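Local coordinates for xylose isomerase-like TIM barrel domain-containing protein (Thermus thermophilus, PDB 3AYV), which is of uncharacterised function but holds a cluster of zinc ions at the mouth of its barrel, as in endonuclease IV-type TIM barrels, and may be involved in protection against oxidative stress, at residues A[186-191]-A[206-211]; A[198-203]-A[222-227]. One frame throughout, in Å; residues are numbered along the deposited sequence.

Contact 1 (A[186-191]-A[206-211]). With ZN (zinc ion), chain F.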
loop_
_atom_site.group_PDB
_atom_site.type_symbol
_atom_site.label_atom_id
_atom_site.label_comp_id
_atom_site.label_asym_id
_atom_site.label_seq_id
_atom_site.Cartn_x
_atom_site.Cartn_y
_atom_site.Cartn_z
ATOM N N LEU A 186 -0.913 -7.293 -1.959
ATOM C CA LEU A 186 -1.727 -6.791 -3.062
ATOM C C LEU A 186 -2.783 -5.846 -2.567
ATOM O O LEU A 186 -3.442 -6.110 -1.551
ATOM C CB LEU A 186 -2.354 -7.930 -3.883
ATOM C CG LEU A 186 -1.280 -8.561 -4.776
ATOM C CD1 LEU A 186 -0.738 -9.819 -4.118
ATOM C CD2 LEU A 186 -1.754 -8.798 -6.223
ATOM N N HIS A 187 -2.897 -4.717 -3.261
ATOM C CA HIS A 187 -3.968 -3.765 -3.014
ATOM C C HIS A 187 -5.039 -4.016 -4.051
ATOM O O HIS A 187 -4.800 -3.866 -5.251
ATOM C CB HIS A 187 -3.434 -2.336 -3.099
ATOM C CG HIS A 187 -2.829 -1.849 -1.823
ATOM N ND1 HIS A 187 -2.408 -0.550 -1.653
ATOM C CD2 HIS A 187 -2.603 -2.473 -0.640
ATOM C CE1 HIS A 187 -1.907 -0.401 -0.437
ATOM N NE2 HIS A 187 -2.027 -1.549 0.203
ATOM N N LEU A 188 -6.214 -4.426 -3.582
ATOM C CA LEU A 188 -7.278 -4.895 -4.471
ATOM C C LEU A 188 -8.475 -3.976 -4.505
ATOM O O LEU A 188 -8.959 -3.543 -3.464
ATOM C CB LEU A 188 -7.754 -6.274 -4.038
ATOM C CG LEU A 188 -6.696 -7.394 -4.051
ATOM C CD1 LEU A 188 -7.422 -8.654 -3.562
ATOM C CD2 LEU A 188 -6.168 -7.601 -5.447
ATOM N N ASN A 189 -8.922 -3.686 -5.719
ATOM C CA ASN A 189 -10.186 -3.000 -5.971
ATOM C C ASN A 189 -10.410 -3.025 -7.472
ATOM O O ASN A 189 -9.622 -3.660 -8.176
ATOM C CB ASN A 189 -10.194 -1.571 -5.378
ATOM C CG ASN A 189 -9.065 -0.694 -5.904
ATOM O OD1 ASN A 189 -8.684 -0.779 -7.074
ATOM N ND2 ASN A 189 -8.520 0.156 -5.027
ATOM N N ASP A 190 -11.473 -2.369 -7.956
ATOM C CA ASP A 190 -11.678 -2.245 -9.385
ATOM C C ASP A 190 -11.912 -0.787 -9.799
ATOM O O ASP A 190 -12.181 0.083 -8.968
ATOM C CB ASP A 190 -12.812 -3.163 -9.877
ATOM C CG ASP A 190 -12.506 -3.794 -11.230
ATOM O OD1 ASP A 190 -11.632 -3.278 -11.964
ATOM O OD2 ASP A 190 -13.190 -4.776 -11.612
ATOM N N THR A 191 -11.786 -0.555 -11.092
ATOM C CA THR A 191 -11.829 0.776 -11.664
ATOM C C THR A 191 -12.536 0.672 -13.014
ATOM O O THR A 191 -12.551 -0.395 -13.639
ATOM C CB THR A 191 -10.402 1.342 -11.870
ATOM O OG1 THR A 191 -10.481 2.520 -12.690
ATOM C CG2 THR A 191 -9.471 0.313 -12.552
ATOM N N LEU A 206 -10.747 -4.441 -14.567
ATOM C CA LEU A 206 -9.440 -5.076 -14.294
ATOM C C LEU A 206 -9.377 -6.602 -14.528
ATOM O O LEU A 206 -8.289 -7.157 -14.637
ATOM C CB LEU A 206 -8.890 -4.715 -12.895
ATOM C CG LEU A 206 -8.428 -3.255 -12.693
ATOM C CD1 LEU A 206 -7.901 -3.073 -11.280
ATOM C CD2 LEU A 206 -7.362 -2.850 -13.772
ATOM N N GLY A 207 -10.527 -7.274 -14.611
ATOM C CA GLY A 207 -10.543 -8.723 -14.959
ATOM C C GLY A 207 -9.741 -9.609 -14.010
ATOM O O GLY A 207 -8.967 -10.486 -14.448
ATOM N N HIS A 208 -9.905 -9.394 -12.707
ATOM C CA HIS A 208 -9.081 -10.110 -11.721
ATOM C C HIS A 208 -9.126 -11.624 -11.858
ATOM O O HIS A 208 -8.164 -12.309 -11.500
ATOM C CB HIS A 208 -9.482 -9.760 -10.291
ATOM C CG HIS A 208 -9.340 -8.305 -9.966
ATOM N ND1 HIS A 208 -8.271 -7.799 -9.256
ATOM C CD2 HIS A 208 -10.130 -7.248 -10.267
ATOM C CE1 HIS A 208 -8.417 -6.489 -9.120
ATOM N NE2 HIS A 208 -9.530 -6.131 -9.734
ATOM N N GLY A 209 -10.256 -12.146 -12.321
ATOM C CA GLY A 209 -10.377 -13.591 -12.546
ATOM C C GLY A 209 -9.287 -14.144 -13.458
ATOM O O GLY A 209 -8.842 -15.291 -13.284
ATOM N N ALA A 210 -8.844 -13.339 -14.421
ATOM C CA ALA A 210 -7.818 -13.754 -15.364
ATOM C C ALA A 210 -6.389 -13.814 -14.794
ATOM O O ALA A 210 -5.544 -14.511 -15.359
ATOM C CB ALA A 210 -7.858 -12.870 -16.645
ATOM N N TRP A 211 -6.098 -13.111 -13.687
ATOM C CA TRP A 211 -4.707 -13.026 -13.222
ATOM C C TRP A 211 -4.458 -13.187 -11.734
ATOM O O TRP A 211 -3.317 -13.407 -11.326
ATOM C CB TRP A 211 -4.043 -11.724 -13.744
ATOM C CG TRP A 211 -4.721 -10.457 -13.272
ATOM C CD1 TRP A 211 -5.694 -9.747 -13.945
ATOM C CD2 TRP A 211 -4.488 -9.754 -12.045
ATOM N NE1 TRP A 211 -6.061 -8.648 -13.200
ATOM C CE2 TRP A 211 -5.341 -8.629 -12.035
ATOM C CE3 TRP A 211 -3.618 -9.948 -10.960
ATOM C CZ2 TRP A 211 -5.355 -7.708 -10.975
ATOM C CZ3 TRP A 211 -3.643 -9.034 -9.905
ATOM C CH2 TRP A 211 -4.507 -7.936 -9.919
HETATM ZN ZN ZN F . -3.144 1.028 -3.334
HETATM O O HOH W 1 -3.258 2.483 -1.270
HETATM O O HOH W 2 -4.914 2.674 -3.466
#
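The end of barrel strand 185-188 and the residues that follow it run beside the loop 206-211, the backbones coming nearest at Asp190 and Leu206, whose CA atoms are 6.1 Å apart. There OD1 of Asp190 accepts the backbone N of Leu206 at 3.0 Å through its syn lone pair, the N-H pointing at it with an angle of 156°. On its anti side, 31° out of the carboxylate plane, the same oxygen takes the N of Thr191, so one buried atom is gripped by two amides, one from each segment. OD2 has a weak bond to Gly204 N. An alanine in place of Asp190 would probably leave the N of Leu206 and of Thr191 without their shared acceptor and the loop freer to shift. The Leu206 side chain lies against the CG2 branch of Thr191 (CG to CG2 3.7 Å), and its CD1 comes 3.6 Å from Asn189 O. That carbonyl also receives His208 NE2, which approaches at 2.9 Å with O near the ring plane, but the bond is bent (123°) and weak. Back toward the start of the strand, CD2 of Leu186 meets the edge of the Trp211 ring, 4.1 Å from CZ3. With CG of Trp211 between the backbone N and the carbonyl carbon, the indole lies back over its own segment: NE1 donates to Leu206 O at 3.0 Å, and the CA of His208 covers one face toward the rim. Helix 163-169 packs beside Asn189, Thr191, Leu206 and Trp211. On the strand itself, His187 gives ND1 to a zinc ion completed by Glu136, Asp162, Glu223 and two waters. The buried carboxylate of Asp190, met by backbone N-H groups, would probably favour the ionised form, and it couples the loop to the metal-bearing end of the strand.

Contact 2 (A[198-203]-A[222-227]). With ZN (zinc ion), chain G; ZN (zinc ion), chain F.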
loop_
_atom_site.group_PDB
_atom_site.type_symbol
_atom_site.label_atom_id
_atom_site.label_comp_id
_atom_site.label_asym_id
_atom_site.label_seq_id
_atom_site.Cartn_x
_atom_site.Cartn_y
_atom_site.Cartn_z
ATOM N N HIS A 198 -11.700 2.712 -6.520
ATOM C CA HIS A 198 -11.784 1.938 -5.280
ATOM C C HIS A 198 -13.136 1.212 -5.175
ATOM O O HIS A 198 -13.738 1.163 -4.107
ATOM C CB HIS A 198 -11.489 2.812 -4.038
ATOM C CG HIS A 198 -10.045 3.185 -3.900
ATOM N ND1 HIS A 198 -9.377 3.153 -2.694
ATOM C CD2 HIS A 198 -9.124 3.538 -4.831
ATOM C CE1 HIS A 198 -8.116 3.501 -2.881
ATOM N NE2 HIS A 198 -7.941 3.752 -4.165
ATOM N N TRP A 199 -13.595 0.670 -6.301
ATOM C CA TRP A 199 -14.829 -0.112 -6.312
ATOM C C TRP A 199 -14.530 -1.545 -5.886
ATOM O O TRP A 199 -13.375 -1.989 -5.928
ATOM C CB TRP A 199 -15.422 -0.157 -7.707
ATOM C CG TRP A 199 -16.041 1.128 -8.225
ATOM C CD1 TRP A 199 -16.485 2.208 -7.494
ATOM C CD2 TRP A 199 -16.339 1.418 -9.594
ATOM N NE1 TRP A 199 -17.023 3.160 -8.346
ATOM C CE2 TRP A 199 -16.943 2.697 -9.635
ATOM C CE3 TRP A 199 -16.141 0.727 -10.797
ATOM C CZ2 TRP A 199 -17.360 3.288 -10.842
ATOM C CZ3 TRP A 199 -16.544 1.322 -11.997
ATOM C CH2 TRP A 199 -17.144 2.585 -12.004
ATOM N N ASN A 200 -15.575 -2.264 -5.485
ATOM C CA ASN A 200 -15.476 -3.715 -5.268
ATOM C C ASN A 200 -14.981 -4.502 -6.474
ATOM O O ASN A 200 -15.237 -4.142 -7.626
ATOM C CB ASN A 200 -16.854 -4.282 -4.866
ATOM C CG ASN A 200 -17.155 -4.081 -3.400
ATOM O OD1 ASN A 200 -18.173 -3.496 -3.033
ATOM N ND2 ASN A 200 -16.282 -4.565 -2.555
ATOM N N LEU A 201 -14.279 -5.598 -6.200
ATOM C CA LEU A 201 -13.870 -6.538 -7.251
ATOM C C LEU A 201 -15.116 -6.955 -8.024
ATOM O O LEU A 201 -16.171 -7.110 -7.417
ATOM C CB LEU A 201 -13.217 -7.767 -6.621
ATOM C CG LEU A 201 -11.981 -7.502 -5.755
ATOM C CD1 LEU A 201 -11.384 -8.842 -5.248
ATOM C CD2 LEU A 201 -10.952 -6.691 -6.562
ATOM N N GLY A 202 -14.998 -7.081 -9.337
ATOM C CA GLY A 202 -16.122 -7.493 -10.193
ATOM C C GLY A 202 -16.883 -6.318 -10.803
ATOM O O GLY A 202 -17.671 -6.510 -11.735
ATOM N N ARG A 203 -16.628 -5.103 -10.317
ATOM C CA ARG A 203 -17.413 -3.924 -10.722
ATOM C C ARG A 203 -16.818 -3.149 -11.900
ATOM O O ARG A 203 -17.482 -2.279 -12.471
ATOM C CB ARG A 203 -17.650 -2.980 -9.538
ATOM C CG ARG A 203 -18.584 -3.515 -8.432
ATOM C CD ARG A 203 -19.346 -2.352 -7.746
ATOM N NE ARG A 203 -19.719 -1.368 -8.753
ATOM C CZ ARG A 203 -19.807 -0.047 -8.588
ATOM N NH1 ARG A 203 -19.575 0.538 -7.423
ATOM N NH2 ARG A 203 -20.133 0.691 -9.626
ATOM N N LEU A 222 -8.263 -5.042 0.810
ATOM C CA LEU A 222 -9.386 -4.498 0.069
ATOM C C LEU A 222 -9.385 -2.985 0.256
ATOM O O LEU A 222 -9.738 -2.465 1.312
ATOM C CB LEU A 222 -10.711 -5.115 0.538
ATOM C CG LEU A 222 -10.760 -6.640 0.388
ATOM C CD1 LEU A 222 -12.084 -7.167 0.941
ATOM C CD2 LEU A 222 -10.596 -7.038 -1.083
ATOM N N GLU A 223 -8.957 -2.293 -0.790
ATOM C CA GLU A 223 -8.897 -0.847 -0.805
ATOM C C GLU A 223 -10.165 -0.359 -1.485
ATOM O O GLU A 223 -10.150 0.099 -2.624
ATOM C CB GLU A 223 -7.661 -0.433 -1.563
ATOM C CG GLU A 223 -6.457 -0.643 -0.670
ATOM C CD GLU A 223 -5.467 0.406 -0.856
ATOM O OE1 GLU A 223 -4.988 0.995 0.159
ATOM O OE2 GLU A 223 -5.177 0.624 -2.051
ATOM N N VAL A 224 -11.270 -0.526 -0.769
ATOM C CA VAL A 224 -12.604 -0.377 -1.327
ATOM C C VAL A 224 -13.372 0.625 -0.491
ATOM O O VAL A 224 -13.384 0.544 0.747
ATOM C CB VAL A 224 -13.332 -1.758 -1.373
ATOM C CG1 VAL A 224 -14.800 -1.616 -1.730
ATOM C CG2 VAL A 224 -12.660 -2.682 -2.394
ATOM N N ARG A 225 -14.027 1.570 -1.161
ATOM C CA ARG A 225 -14.681 2.649 -0.444
ATOM C C ARG A 225 -16.129 2.361 -0.096
ATOM O O ARG A 225 -16.714 3.032 0.754
ATOM C CB ARG A 225 -14.450 3.994 -1.144
ATOM C CG ARG A 225 -13.020 4.494 -0.860
ATOM C CD ARG A 225 -12.843 5.995 -1.090
ATOM N NE ARG A 225 -12.551 6.298 -2.488
ATOM C CZ ARG A 225 -11.322 6.423 -2.998
ATOM N NH1 ARG A 225 -10.243 6.283 -2.229
ATOM N NH2 ARG A 225 -11.172 6.698 -4.291
ATOM N N GLU A 226 -16.685 1.319 -0.705
ATOM C CA GLU A 226 -18.053 0.878 -0.415
ATOM C C GLU A 226 -17.972 -0.349 0.496
ATOM O O GLU A 226 -16.871 -0.804 0.809
ATOM C CB GLU A 226 -18.780 0.552 -1.727
ATOM C CG GLU A 226 -17.948 -0.226 -2.795
ATOM C CD GLU A 226 -18.538 -0.149 -4.223
ATOM O OE1 GLU A 226 -19.478 0.650 -4.441
ATOM O OE2 GLU A 226 -18.075 -0.873 -5.137
ATOM N N ASP A 227 -19.118 -0.905 0.908
ATOM C CA ASP A 227 -19.090 -2.139 1.676
ATOM C C ASP A 227 -18.273 -3.215 0.969
ATOM O O ASP A 227 -18.542 -3.530 -0.176
ATOM C CB ASP A 227 -20.487 -2.703 1.922
ATOM C CG ASP A 227 -20.451 -3.836 2.928
ATOM O OD1 ASP A 227 -20.432 -3.550 4.156
ATOM O OD2 ASP A 227 -20.369 -5.004 2.493
HETATM ZN ZN ZN G . -5.761 3.934 -5.032
HETATM ZN ZN ZN F . -3.144 1.028 -3.334
HETATM O O HOH W 1 -3.258 2.483 -1.270
HETATM O O HOH W 2 -4.914 2.674 -3.466
HETATM O O HOH W 3 -6.364 1.845 -6.012
HETATM O O HOH W 4 -5.263 5.825 -4.058
#
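His198 and Arg225 form a stack: the guanidinium lies flat on the imidazole, centres 3.9 Å apart and planes 13° from parallel, with NH1 over one face near the rim. Backbone bonding runs alongside, Arg225 N donating to His198 O at 3.0 Å, while the CA of Val224 makes a CH...O contact with that carbonyl. CG2 of Val224 packs against the carbonyl of Trp199, 3.7 Å from its O. Among the polar bonds, Glu226 carries most: its OE2 accepts Asn200 N almost straight (2.9 Å, 176°) on its anti lone pair and Arg203 NH1 at 3.1 Å on its syn one. CG of Glu226 sits between the backbone N and the carbonyl carbon (chi1 42°), the chain extended beyond it to meet Arg203 tip to tip; NH1 reaches OE1 too, weakly, completing a salt bridge. Arg203 in turn sets NH2 over the centre of the Trp199 ring. Both segments bind metal: His198 NE2 a zinc ion with His165, Asp196 and three waters, Glu223 OE2 (2.4 Å) a second zinc ion. Loops following the last two strands of a TIM barrel thus meet at its C-terminal mouth, consistent with the multi-zinc site of endonuclease IV and its xylose isomerase-like relatives.

How the contacts relate
Contacts 1 and 2 are neighbours at the metal-bearing end of the barrel, their centres about 10 Å apart, and their segments alternate along the chain. The residues after strand 185-188 bridge them: Asp190 N is 2.8 Å from Trp199 O, and Asn189 ND2 is 2.9 Å from Glu223 O, both probable hydrogen bonds. These bonds tie 186-191, already paired with 206-211, to both segments of contact 2. One zinc ion joins the contacts directly, taking His187 from contact 1 and Glu223 from contact 2; a water ligand of this ion also binds the zinc held by His198, so the two contacts frame adjoining metals of one site.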